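Local coordinates for AclR protein (Streptomyces galilaeus, PDB 2GEY), which is a putative hydroxylase of the SnoaL-like family that probably acts in the biosynthesis of aromatic polyketide antibiotics, at residues K27-S30 with P31-H35; M69-E72 with D73-A76. All blocks are in the same frame, centred on the assembly; numbering follows the deposited sequence. Where two conformers were deposited one is given.

Contact 1. Residues K27-S30 with P31-H35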
loop_
_atom_site.group_PDB
_atom_site.type_symbol
_atom_site.label_atom_id
_atom_site.label_comp_id
_atom_site.label_asym_id
_atom_site.label_seq_id
_atom_site.Cartn_x
_atom_site.Cartn_y
_atom_site.Cartn_z
ATOM N N LYS A 27 18.933 -9.745 13.806
ATOM C CA LYS A 27 19.082 -10.405 15.115
ATOM C C LYS A 27 17.733 -10.755 15.750
ATOM O O LYS A 27 17.667 -11.592 16.649
ATOM C CB LYS A 27 19.897 -9.538 16.076
ATOM C CG LYS A 27 19.228 -8.261 16.494
ATOM C CD LYS A 27 20.156 -7.387 17.319
ATOM C CE LYS A 27 20.279 -7.870 18.736
ATOM N NZ LYS A 27 20.952 -6.844 19.591
ATOM N N HIS A 28 16.667 -10.106 15.288
ATOM C CA HIS A 28 15.324 -10.344 15.816
ATOM C C HIS A 28 14.552 -11.384 15.020
ATOM O O HIS A 28 13.429 -11.744 15.388
ATOM C CB HIS A 28 14.546 -9.037 15.843
ATOM C CG HIS A 28 15.108 -8.034 16.795
ATOM N ND1 HIS A 28 15.082 -8.217 18.161
ATOM C CD2 HIS A 28 15.741 -6.855 16.583
ATOM C CE1 HIS A 28 15.647 -7.177 18.750
ATOM N NE2 HIS A 28 16.063 -6.342 17.815
ATOM N N TRP A 29 15.149 -11.871 13.933
ATOM C CA TRP A 29 14.504 -12.883 13.110
ATOM C C TRP A 29 14.682 -14.251 13.716
ATOM O O TRP A 29 15.779 -14.603 14.164
ATOM C CB TRP A 29 15.122 -12.915 11.719
ATOM C CG TRP A 29 14.874 -11.738 10.873
ATOM C CD1 TRP A 29 14.206 -10.605 11.197
ATOM C CD2 TRP A 29 15.338 -11.568 9.535
ATOM N NE1 TRP A 29 14.201 -9.737 10.132
ATOM C CE2 TRP A 29 14.897 -10.307 9.097
ATOM C CE3 TRP A 29 16.073 -12.370 8.659
ATOM C CZ2 TRP A 29 15.175 -9.825 7.811
ATOM C CZ3 TRP A 29 16.350 -11.887 7.384
ATOM C CH2 TRP A 29 15.905 -10.630 6.976
ATOM N N SER A 30 13.621 -15.045 13.708
ATOM C CA SER A 30 13.757 -16.461 14.013
ATOM C C SER A 30 14.608 -17.140 12.935
ATOM O O SER A 30 14.585 -16.731 11.773
ATOM C CB SER A 30 12.390 -17.138 14.066
ATOM O OG SER A 30 12.513 -18.549 14.061
ATOM N N PRO A 31 15.347 -18.196 13.308
ATOM C CA PRO A 31 15.967 -19.051 12.292
ATOM C C PRO A 31 14.969 -19.605 11.273
ATOM O O PRO A 31 15.351 -19.906 10.143
ATOM C CB PRO A 31 16.555 -20.203 13.110
ATOM C CG PRO A 31 16.724 -19.661 14.477
ATOM C CD PRO A 31 15.654 -18.644 14.677
ATOM N N ASP A 32 13.706 -19.740 11.671
ATOM C CA ASP A 32 12.675 -20.319 10.808
ATOM C C ASP A 32 11.758 -19.281 10.173
ATOM O O ASP A 32 10.675 -19.614 9.681
ATOM C CB ASP A 32 11.838 -21.310 11.612
ATOM C CG ASP A 32 12.683 -22.378 12.274
ATOM O OD1 ASP A 32 13.479 -23.036 11.565
ATOM O OD2 ASP A 32 12.555 -22.558 13.503
ATOM N N ILE A 33 12.195 -18.026 10.170
ATOM C CA ILE A 33 11.411 -16.944 9.609
ATOM C C ILE A 33 11.052 -17.187 8.141
ATOM O O ILE A 33 11.858 -17.725 7.359
ATOM C CB ILE A 33 12.143 -15.584 9.752
ATOM C CG1 ILE A 33 11.206 -14.425 9.399
ATOM C CG2 ILE A 33 13.411 -15.545 8.890
ATOM C CD1 ILE A 33 11.757 -13.074 9.786
ATOM N N VAL A 34 9.819 -16.833 7.789
ATOM C CA VAL A 34 9.374 -16.805 6.400
ATOM C C VAL A 34 8.991 -15.375 6.022
ATOM O O VAL A 34 8.303 -14.675 6.779
ATOM C CB VAL A 34 8.172 -17.744 6.171
ATOM C CG1 VAL A 34 7.759 -17.745 4.708
ATOM C CG2 VAL A 34 8.514 -19.136 6.617
ATOM N N HIS A 35 9.456 -14.940 4.860
ATOM C CA HIS A 35 9.140 -13.624 4.332
ATOM C C HIS A 35 8.200 -13.761 3.147
ATOM O O HIS A 35 8.406 -14.622 2.287
ATOM C CB HIS A 35 10.399 -12.910 3.852
ATOM C CG HIS A 35 11.511 -12.880 4.853
ATOM N ND1 HIS A 35 11.631 -11.889 5.801
ATOM C CD2 HIS A 35 12.578 -13.693 5.018
ATOM C CE1 HIS A 35 12.713 -12.107 6.525
ATOM N NE2 HIS A 35 13.307 -13.193 6.069
#

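Contact 2. Residues M69-E72 with D73-A76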
loop_
_atom_site.group_PDB
_atom_site.type_symbol
_atom_site.label_atom_id
_atom_site.label_comp_id
_atom_site.label_asym_id
_atom_site.label_seq_id
_atom_site.Cartn_x
_atom_site.Cartn_y
_atom_site.Cartn_z
ATOM N N MET A 69 0.428 -0.671 14.919
ATOM C CA MET A 69 -0.740 -1.350 15.432
ATOM C C MET A 69 -0.315 -2.738 15.845
ATOM O O MET A 69 0.576 -3.308 15.232
ATOM C CB MET A 69 -1.791 -1.433 14.329
ATOM C CG MET A 69 -3.112 -2.000 14.744
ATOM S SD MET A 69 -4.273 -2.039 13.357
ATOM C CE MET A 69 -4.164 -0.335 12.801
ATOM N N ALA A 70 -0.941 -3.266 16.893
ATOM C CA ALA A 70 -0.654 -4.614 17.362
ATOM C C ALA A 70 -1.934 -5.319 17.786
ATOM O O ALA A 70 -2.828 -4.700 18.374
ATOM C CB ALA A 70 0.322 -4.575 18.507
ATOM N N GLU A 71 -2.007 -6.609 17.473
ATOM C CA GLU A 71 -3.100 -7.469 17.913
ATOM C C GLU A 71 -2.575 -8.893 17.949
ATOM O O GLU A 71 -1.811 -9.302 17.068
ATOM C CB GLU A 71 -4.308 -7.370 16.976
ATOM C CG GLU A 71 -5.600 -7.971 17.562
ATOM C CD GLU A 71 -6.820 -7.839 16.645
ATOM O OE1 GLU A 71 -6.649 -7.598 15.447
ATOM O OE2 GLU A 71 -7.969 -7.975 17.136
ATOM N N GLU A 72 -2.988 -9.638 18.969
ATOM C CA GLU A 72 -2.503 -11.000 19.144
ATOM C C GLU A 72 -0.962 -11.004 19.107
ATOM O O GLU A 72 -0.318 -10.238 19.814
ATOM C CB GLU A 72 -3.091 -11.905 18.053
ATOM C CG GLU A 72 -4.600 -11.837 17.909
ATOM C CD GLU A 72 -5.092 -12.745 16.813
ATOM O OE1 GLU A 72 -4.946 -12.383 15.626
ATOM O OE2 GLU A 72 -5.585 -13.839 17.138
ATOM N N ASP A 73 -0.377 -11.843 18.246
ATOM C CA ASP A 73 1.088 -11.964 18.140
ATOM C C ASP A 73 1.681 -11.161 16.972
ATOM O O ASP A 73 2.859 -11.342 16.621
ATOM C CB ASP A 73 1.498 -13.445 18.040
ATOM C CG ASP A 73 0.753 -14.214 16.941
ATOM O OD1 ASP A 73 -0.076 -13.627 16.206
ATOM O OD2 ASP A 73 0.989 -15.444 16.827
ATOM N N ARG A 74 0.882 -10.257 16.402
ATOM C CA ARG A 74 1.287 -9.495 15.237
ATOM C C ARG A 74 1.440 -7.999 15.514
ATOM O O ARG A 74 0.800 -7.444 16.411
ATOM C CB ARG A 74 0.273 -9.699 14.115
ATOM C CG ARG A 74 0.277 -11.100 13.539
ATOM C CD ARG A 74 -0.739 -11.253 12.417
ATOM N NE ARG A 74 -2.108 -11.252 12.926
ATOM C CZ ARG A 74 -3.101 -10.445 12.531
ATOM N NH1 ARG A 74 -2.938 -9.533 11.585
ATOM N NH2 ARG A 74 -4.289 -10.569 13.098
ATOM N N VAL A 75 2.285 -7.364 14.706
ATOM C CA VAL A 75 2.458 -5.917 14.704
ATOM C C VAL A 75 2.508 -5.468 13.241
ATOM O O VAL A 75 3.090 -6.171 12.405
ATOM C CB VAL A 75 3.758 -5.492 15.415
ATOM C CG1 VAL A 75 3.881 -3.958 15.448
ATOM C CG2 VAL A 75 3.824 -6.071 16.826
ATOM N N ALA A 76 1.896 -4.325 12.939
ATOM C CA ALA A 76 1.960 -3.724 11.601
ATOM C C ALA A 76 2.391 -2.262 11.710
ATOM O O ALA A 76 1.904 -1.523 12.580
ATOM C CB ALA A 76 0.612 -3.818 10.902
HETATM O O HOH W 1 1.221 -8.087 19.113
#

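Contact 1. Residues K27-S30 with P31-H35
I33 and H35 lie against the same face of the W29 indole, one over each of its two rings. CD1 of I33 sits above the five-membered ring, 3.8 Å from its centroid and 18° off the normal, a CH-pi contact in which CG of W29 is the nearest atom. I33 gets there because CG1 is anti to the backbone N (chi1 -169°) and the chain stays extended to CD1. The imidazole of H35 stands at 62° to the indole and turns its CE1/NE2 edge toward the six-membered ring, a T-shaped pair with CE1 3.5 Å from CH2 of W29. Helix 44-57 packs on W29 through M47, V48 and M51. This is the tight part; the other end is the type I turn from S30 to I33, where P31 and D32 are exposed. There I33 N bonds to S30 O from well above the carbonyl plane, at 3.2 Å. S30 OG takes the N-H of D32 at 2.9 Å, an ST turn superposed on the type I turn. Both ring nitrogens of H35 are also hydrogen-bonded beyond the turn: ND1 with H117 ND1, NE2 with S44 OG. Two hydrogen bonds and the W29 face thus fix the rotation of the H35 ring, while P31 and D32 at the corner remain on the solvent side.

Contact 2. Residues M69-E72 with D73-A76
The R74 guanidinium meets E72 at its edge, with OE1 of E72 close to its plane, whereas OE1 of E71 lies well out of that plane. In one of two modelled conformers of E72, NH2 of R74 reaches OE1 of E72 at 3.2 Å in a nearly straight salt bridge (167° at the hydrogen), probably part-time. The carboxylate is then turned 86° to the guanidinium. E72 runs alongside R74 and points the same way, its chain extended beyond CG, while R74 bends at chi3 (-72°) to bring NH2 to it. The 4.5 Å from E71 OE1 to R74 NH2 is an attraction of charges alone; E71 OE1 accepts the N-H of A70 of the second subunit, and K7 of that subunit pairs with OE2. The backbone between them makes a two-residue hairpin, with a type II' turn from E71 to R74. E71 and R74 form a hydrogen-bonded pair, R74 N to E71 O at 2.9 Å and the return bond from E71 N; M69 and A76 repeat the pattern, A76 N to M69 O at 2.8 Å. Between them A70 and V75 are a non-hydrogen-bonded pair, CB of A70 against CG2 of V75 at 4.2 Å, on the face covered by helix 3-18. A water donates to E72 O and, at 2.8 Å, to R74 O, tying the turn to the strand. The side chains of M69, E71, R74 and A76 share the other face and meet the second subunit. R74 is held chiefly by E106 of its own chain, at NH1, and by I68 O of the second subunit, at NH2, so its charge is probably well compensated and couples the hairpin to the dimer interface.

Both contacts are local turns that lead into one mixed sheet of the alpha+beta barrel, and they follow in series along the chain. Their centres lie about 17 Å apart and their nearest atoms about 11 Å, so they do not touch. Contact 1 leads into strand 33-37, which lies between 40-42 and 113-122, and packs against helix 44-57; contact 2 joins strand 74-84 to the edge strand 62-71, toward the other end of the strand order, and faces the second subunit. Helix 3-18 touches both. A glycerol, probably from the crystallisation liquor, lies about 5 Å from the W29 side chain, which may mark a pocket beside contact 1.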